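Local structure of ribonuclease VapC (Klebsiella pneumoniae, 7BY3) at residues B[33-44]-B[61-69]. The protein is probably a magnesium-dependent endoribonuclease of the PIN-domain family, acting as the toxin of a VapBC toxin-antitoxin system. Sequence-based numbering, arbitrary orientation.
Sequences QNAISLITWMEV and LSTFNIINI
The carbonyl oxygen of I67 takes two donors: the amide of L38, at 3.0 Å from L38 N to I67 O but lying above the carbonyl plane, and a water 2.9 Å from I67 O. That water also lies by S37 OG, at a distance too short to be relied on. S37 is the N-cap of the helix beginning at L38, S37 OG accepting from I39 N at 3.1 Å. A chi1 of 173° puts S37 OG beside its own carbonyl carbon, where I39 N can reach it. The backbone bonds close a right-handed beta-alpha-beta crossover of the PIN domain, in which strands 35-37 and 65-67 run parallel, connected through helices 38-50 and 54-61. I36 uses both its N and its O toward strand 65-67, I36 N giving to N65 O and I36 O accepting from I67 N. N65 N reaches N34 O at 2.8 Å, and beyond it the extended Q33 side chain gives a weak bond from NE2 to T63 O.

Apolar side chains pack on the sheet face bearing I36 and I66, beneath helix 38-44. I36 CG1 lies against F64 CB, while its CD1 meets L61 CD2; L13 of helix 10-17 also touches I36 and L61. W41 reaches back from the helix, CG anti to its N (chi1 -170°), and its CD1 touches both I66 CD1 and L61 CD1. L61 CD1 makes an off-centre CH-pi contact with the five-membered ring of W41, 4.1 Å from the centroid, and also packs on V44 CG1. At the other end of the contact, the side chain of I39 lies about 7 Å from that of D9 and about 8 Å from that of D90, both predicted magnesium ligands. I69 crosses I39 at about a right angle, with I69 CD1 3.6 Å from I39 CG1.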
ATOM      1  N   GLN B  33      -6.346 -16.182  14.659  1.00 39.88           N
ATOM      2  CA  GLN B  33      -6.006 -14.779  14.456  1.00 36.63           C
ATOM      3  C   GLN B  33      -6.673 -14.229  13.202  1.00 35.73           C
ATOM      4  O   GLN B  33      -6.592 -14.834  12.135  1.00 35.62           O
ATOM      5  CB  GLN B  33      -4.485 -14.629  14.359  1.00 36.68           C
ATOM      6  CG  GLN B  33      -3.971 -13.220  14.123  1.00 35.23           C
ATOM      7  CD  GLN B  33      -2.480 -13.197  13.822  1.00 33.78           C
ATOM      8  OE1 GLN B  33      -1.997 -13.932  12.961  1.00 34.75           O
ATOM      9  NE2 GLN B  33      -1.743 -12.359  14.542  1.00 34.25           N
ATOM     10  N   ASN B  34      -7.335 -13.085  13.330  1.00 35.20           N
ATOM     11  CA  ASN B  34      -7.954 -12.457  12.173  1.00 33.33           C
ATOM     12  C   ASN B  34      -7.017 -11.431  11.554  1.00 31.35           C
ATOM     13  O   ASN B  34      -5.939 -11.166  12.086  1.00 30.63           O
ATOM     14  CB  ASN B  34      -9.283 -11.814  12.559  1.00 33.33           C
ATOM     15  CG  ASN B  34     -10.350 -12.840  12.878  1.00 34.92           C
ATOM     16  OD1 ASN B  34     -10.472 -13.857  12.192  1.00 35.39           O
ATOM     17  ND2 ASN B  34     -11.121 -12.587  13.928  1.00 33.72           N
ATOM     18  N   ALA B  35      -7.431 -10.839  10.441  1.00 29.58           N
ATOM     19  CA  ALA B  35      -6.510 -10.033   9.655  1.00 28.32           C
ATOM     20  C   ALA B  35      -7.062  -8.672   9.257  1.00 27.29           C
ATOM     21  O   ALA B  35      -8.272  -8.469   9.183  1.00 28.29           O
ATOM     22  CB  ALA B  35      -6.092 -10.802   8.409  1.00 28.22           C
ATOM     23  N   ILE B  36      -6.144  -7.741   9.013  1.00 27.01           N
ATOM     24  CA  ILE B  36      -6.459  -6.455   8.406  1.00 26.15           C
ATOM     25  C   ILE B  36      -5.371  -6.091   7.403  1.00 26.42           C
ATOM     26  O   ILE B  36      -4.240  -6.563   7.503  1.00 26.98           O
ATOM     27  CB  ILE B  36      -6.585  -5.321   9.446  1.00 26.64           C
ATOM     28  CG1 ILE B  36      -5.326  -5.239  10.311  1.00 26.21           C
ATOM     29  CG2 ILE B  36      -7.820  -5.508  10.312  1.00 28.32           C
ATOM     30  CD1 ILE B  36      -5.279  -4.010  11.187  1.00 25.53           C
ATOM     31  N   SER B  37      -5.723  -5.261   6.428  1.00 26.34           N
ATOM     32  CA  SER B  37      -4.747  -4.735   5.484  1.00 26.29           C
ATOM     33  C   SER B  37      -3.898  -3.653   6.144  1.00 27.05           C
ATOM     34  O   SER B  37      -4.277  -3.104   7.176  1.00 27.40           O
ATOM     35  CB  SER B  37      -5.444  -4.177   4.241  1.00 25.98           C
ATOM     36  OG  SER B  37      -4.522  -3.519   3.388  1.00 26.96           O
ATOM     37  N   LEU B  38      -2.742  -3.364   5.558  1.00 27.76           N
ATOM     38  CA  LEU B  38      -1.923  -2.242   6.003  1.00 28.16           C
ATOM     39  C   LEU B  38      -2.670  -0.923   5.796  1.00 28.20           C
ATOM     40  O   LEU B  38      -2.477   0.036   6.542  1.00 29.58           O
ATOM     41  CB  LEU B  38      -0.585  -2.223   5.259  1.00 29.22           C
ATOM     42  CG  LEU B  38       0.538  -1.361   5.840  1.00 29.39           C
ATOM     43  CD1 LEU B  38       0.698  -1.589   7.340  1.00 30.26           C
ATOM     44  CD2 LEU B  38       1.844  -1.634   5.109  1.00 31.66           C
ATOM     45  N   ILE B  39      -3.524  -0.890   4.777  1.00 27.13           N
ATOM     46  CA  ILE B  39      -4.371   0.267   4.505  1.00 27.66           C
ATOM     47  C   ILE B  39      -5.272   0.570   5.695  1.00 27.05           C
ATOM     48  O   ILE B  39      -5.454   1.727   6.071  1.00 28.19           O
ATOM     49  CB  ILE B  39      -5.238   0.043   3.250  1.00 27.61           C
ATOM     50  CG1 ILE B  39      -4.357   0.008   2.000  1.00 28.60           C
ATOM     51  CG2 ILE B  39      -6.304   1.123   3.128  1.00 29.68           C
ATOM     52  CD1 ILE B  39      -5.098   0.281   0.721  1.00 28.54           C
ATOM     53  N   THR B  40      -5.822  -0.483   6.288  1.00 26.88           N
ATOM     54  CA  THR B  40      -6.689  -0.342   7.449  1.00 28.45           C
ATOM     55  C   THR B  40      -5.895   0.115   8.671  1.00 27.52           C
ATOM     56  O   THR B  40      -6.353   0.970   9.426  1.00 28.15           O
ATOM     57  CB  THR B  40      -7.422  -1.662   7.763  1.00 27.36           C
ATOM     58  OG1 THR B  40      -8.346  -1.955   6.707  1.00 28.54           O
ATOM     59  CG2 THR B  40      -8.187  -1.557   9.068  1.00 27.79           C
ATOM     60  N   TRP B  41      -4.700  -0.445   8.850  1.00 27.34           N
ATOM     61  CA  TRP B  41      -3.828  -0.066   9.960  1.00 28.34           C
ATOM     62  C   TRP B  41      -3.571   1.440   9.965  1.00 30.22           C
ATOM     63  O   TRP B  41      -3.664   2.086  11.004  1.00 32.42           O
ATOM     64  CB  TRP B  41      -2.498  -0.828   9.893  1.00 29.14           C
ATOM     65  CG  TRP B  41      -1.642  -0.677  11.130  1.00 30.22           C
ATOM     66  CD1 TRP B  41      -1.627  -1.499  12.218  1.00 28.37           C
ATOM     67  CD2 TRP B  41      -0.686   0.357  11.389  1.00 32.03           C
ATOM     68  NE1 TRP B  41      -0.721  -1.041  13.144  1.00 28.83           N
ATOM     69  CE2 TRP B  41      -0.128   0.096  12.664  1.00 31.24           C
ATOM     70  CE3 TRP B  41      -0.240   1.476  10.682  1.00 32.44           C
ATOM     71  CZ2 TRP B  41       0.846   0.914  13.234  1.00 33.51           C
ATOM     72  CZ3 TRP B  41       0.728   2.288  11.251  1.00 32.77           C
ATOM     73  CH2 TRP B  41       1.259   2.002  12.515  1.00 33.71           C
ATOM     74  N   MET B  42      -3.270   1.993   8.794  1.00 29.66           N
ATOM     75  CA  MET B  42      -2.978   3.419   8.664  1.00 28.89           C
ATOM     76  C   MET B  42      -4.191   4.300   8.956  1.00 30.48           C
ATOM     77  O   MET B  42      -4.080   5.301   9.663  1.00 31.99           O
ATOM     78  CB  MET B  42      -2.444   3.727   7.263  1.00 29.19           C
ATOM     79  CG  MET B  42      -1.068   3.150   6.982  1.00 29.37           C
ATOM     80  SD  MET B  42      -0.376   3.726   5.423  1.00 30.24           S
ATOM     81  CE  MET B  42      -0.846   2.389   4.332  1.00 26.50           C
ATOM     82  N   GLU B  43      -5.346   3.928   8.410  1.00 31.94           N
ATOM     83  CA  GLU B  43      -6.560   4.721   8.588  1.00 32.79           C
ATOM     84  C   GLU B  43      -7.079   4.670  10.021  1.00 34.18           C
ATOM     85  O   GLU B  43      -7.734   5.603  10.479  1.00 36.42           O
ATOM     86  CB  GLU B  43      -7.658   4.263   7.624  1.00 34.07           C
ATOM     87  CG  GLU B  43      -7.375   4.571   6.162  1.00 37.47           C
ATOM     88  CD  GLU B  43      -8.637   4.615   5.317  1.00 49.66           C
ATOM     89  OE1 GLU B  43      -9.724   4.856   5.883  1.00 50.66           O
ATOM     90  OE2 GLU B  43      -8.541   4.417   4.087  1.00 47.11           O
ATOM     91  N   VAL B  44      -6.794   3.581  10.726  1.00 32.62           N
ATOM     92  CA  VAL B  44      -7.158   3.485  12.135  1.00 34.17           C
ATOM     93  C   VAL B  44      -6.203   4.328  12.981  1.00 35.03           C
ATOM     94  O   VAL B  44      -6.622   5.000  13.924  1.00 35.37           O
ATOM     95  CB  VAL B  44      -7.152   2.021  12.628  1.00 33.22           C
ATOM     96  CG1 VAL B  44      -7.350   1.960  14.133  1.00 34.44           C
ATOM     97  CG2 VAL B  44      -8.241   1.225  11.924  1.00 32.05           C
ATOM     98  N   LEU B  61      -4.106  -3.405  17.599  1.00 31.66           N
ATOM     99  CA  LEU B  61      -3.977  -3.717  16.180  1.00 30.57           C
ATOM    100  C   LEU B  61      -2.914  -4.775  15.904  1.00 31.44           C
ATOM    101  O   LEU B  61      -3.011  -5.520  14.930  1.00 30.46           O
ATOM    102  CB  LEU B  61      -3.659  -2.451  15.383  1.00 29.70           C
ATOM    103  CG  LEU B  61      -4.789  -1.430  15.263  1.00 30.06           C
ATOM    104  CD1 LEU B  61      -4.374  -0.269  14.376  1.00 30.05           C
ATOM    105  CD2 LEU B  61      -6.046  -2.090  14.727  1.00 28.80           C
ATOM    106  N   SER B  62      -1.905  -4.843  16.767  1.00 33.13           N
ATOM    107  CA  SER B  62      -0.792  -5.769  16.574  1.00 32.57           C
ATOM    108  C   SER B  62      -1.194  -7.220  16.835  1.00 32.39           C
ATOM    109  O   SER B  62      -0.418  -8.142  16.581  1.00 33.47           O
ATOM    110  CB  SER B  62       0.382  -5.380  17.473  1.00 35.12           C
ATOM    111  OG  SER B  62       0.026  -5.457  18.842  1.00 38.97           O
ATOM    112  N   THR B  63      -2.407  -7.414  17.342  1.00 33.49           N
ATOM    113  CA  THR B  63      -2.942  -8.751  17.579  1.00 32.83           C
ATOM    114  C   THR B  63      -3.588  -9.306  16.311  1.00 32.54           C
ATOM    115  O   THR B  63      -4.003 -10.463  16.264  1.00 32.61           O
ATOM    116  CB  THR B  63      -3.977  -8.753  18.716  1.00 33.90           C
ATOM    117  OG1 THR B  63      -5.168  -8.086  18.282  1.00 37.13           O
ATOM    118  CG2 THR B  63      -3.420  -8.045  19.943  1.00 35.04           C
ATOM    119  N   PHE B  64      -3.675  -8.461  15.289  1.00 33.85           N
ATOM    120  CA  PHE B  64      -4.185  -8.858  13.983  1.00 31.87           C
ATOM    121  C   PHE B  64      -3.045  -9.266  13.067  1.00 31.33           C
ATOM    122  O   PHE B  64      -1.954  -8.703  13.142  1.00 31.33           O
ATOM    123  CB  PHE B  64      -4.966  -7.715  13.330  1.00 30.43           C
ATOM    124  CG  PHE B  64      -6.304  -7.456  13.946  1.00 30.01           C
ATOM    125  CD1 PHE B  64      -6.419  -6.662  15.073  1.00 31.13           C
ATOM    126  CD2 PHE B  64      -7.451  -7.988  13.385  1.00 29.80           C
ATOM    127  CE1 PHE B  64      -7.652  -6.415  15.638  1.00 31.41           C
ATOM    128  CE2 PHE B  64      -8.687  -7.744  13.945  1.00 31.90           C
ATOM    129  CZ  PHE B  64      -8.788  -6.956  15.073  1.00 33.78           C
ATOM    130  N   ASN B  65      -3.285 -10.254  12.213  1.00 31.25           N
ATOM    131  CA  ASN B  65      -2.389 -10.462  11.091  1.00 30.20           C
ATOM    132  C   ASN B  65      -2.477  -9.215  10.228  1.00 30.77           C
ATOM    133  O   ASN B  65      -3.556  -8.846   9.770  1.00 31.33           O
ATOM    134  CB  ASN B  65      -2.767 -11.715  10.301  1.00 31.52           C
ATOM    135  CG  ASN B  65      -1.894 -11.921   9.078  1.00 33.75           C
ATOM    136  OD1 ASN B  65      -0.799 -11.367   8.979  1.00 41.53           O
ATOM    137  ND2 ASN B  65      -2.377 -12.724   8.137  1.00 40.18           N
ATOM    138  N   ILE B  66      -1.347  -8.560  10.006  1.00 31.69           N
ATOM    139  CA  ILE B  66      -1.352  -7.313   9.259  1.00 30.57           C
ATOM    140  C   ILE B  66      -0.656  -7.528   7.929  1.00 29.58           C
ATOM    141  O   ILE B  66       0.551  -7.744   7.871  1.00 30.68           O
ATOM    142  CB  ILE B  66      -0.676  -6.175  10.042  1.00 30.33           C
ATOM    143  CG1 ILE B  66      -1.387  -5.971  11.381  1.00 29.96           C
ATOM    144  CG2 ILE B  66      -0.697  -4.889   9.234  1.00 30.79           C
ATOM    145  CD1 ILE B  66      -0.724  -4.956  12.281  1.00 31.44           C
ATOM    146  N   ILE B  67      -1.439  -7.472   6.858  1.00 29.41           N
ATOM    147  CA  ILE B  67      -0.956  -7.856   5.542  1.00 30.76           C
ATOM    148  C   ILE B  67      -0.536  -6.650   4.707  1.00 31.13           C
ATOM    149  O   ILE B  67      -1.347  -5.777   4.398  1.00 30.02           O
ATOM    150  CB  ILE B  67      -2.028  -8.661   4.787  1.00 29.75           C
ATOM    151  CG1 ILE B  67      -2.571  -9.777   5.684  1.00 28.20           C
ATOM    152  CG2 ILE B  67      -1.460  -9.224   3.496  1.00 30.98           C
ATOM    153  CD1 ILE B  67      -3.589 -10.670   5.019  1.00 29.39           C
ATOM    154  N   ASN B  68       0.744  -6.615   4.350  1.00 33.20           N
ATOM    155  CA  ASN B  68       1.294  -5.541   3.532  1.00 34.27           C
ATOM    156  C   ASN B  68       0.791  -5.604   2.096  1.00 33.53           C
ATOM    157  O   ASN B  68       0.344  -6.653   1.631  1.00 31.54           O
ATOM    158  CB  ASN B  68       2.825  -5.593   3.536  1.00 37.11           C
ATOM    159  CG  ASN B  68       3.410  -5.581   4.933  1.00 43.52           C
ATOM    160  OD1 ASN B  68       2.886  -4.933   5.838  1.00 42.55           O
ATOM    161  ND2 ASN B  68       4.512  -6.301   5.115  1.00 48.51           N
ATOM    162  N   ILE B  69       0.866  -4.476   1.396  1.00 34.86           N
ATOM    163  CA  ILE B  69       0.530  -4.441  -0.020  1.00 34.67           C
ATOM    164  C   ILE B  69       1.788  -4.680  -0.843  1.00 36.58           C
ATOM    165  O   ILE B  69       2.717  -3.871  -0.836  1.00 36.27           O
ATOM    166  CB  ILE B  69      -0.113  -3.101  -0.431  1.00 32.45           C
ATOM    167  CG1 ILE B  69      -1.285  -2.768   0.492  1.00 30.35           C
ATOM    168  CG2 ILE B  69      -0.571  -3.149  -1.883  1.00 32.29           C
ATOM    169  CD1 ILE B  69      -1.165  -1.420   1.158  1.00 29.36           C
TER
HETATM  170  O   HOH W   1      -3.135  -5.157   2.203  1.00 27.21           O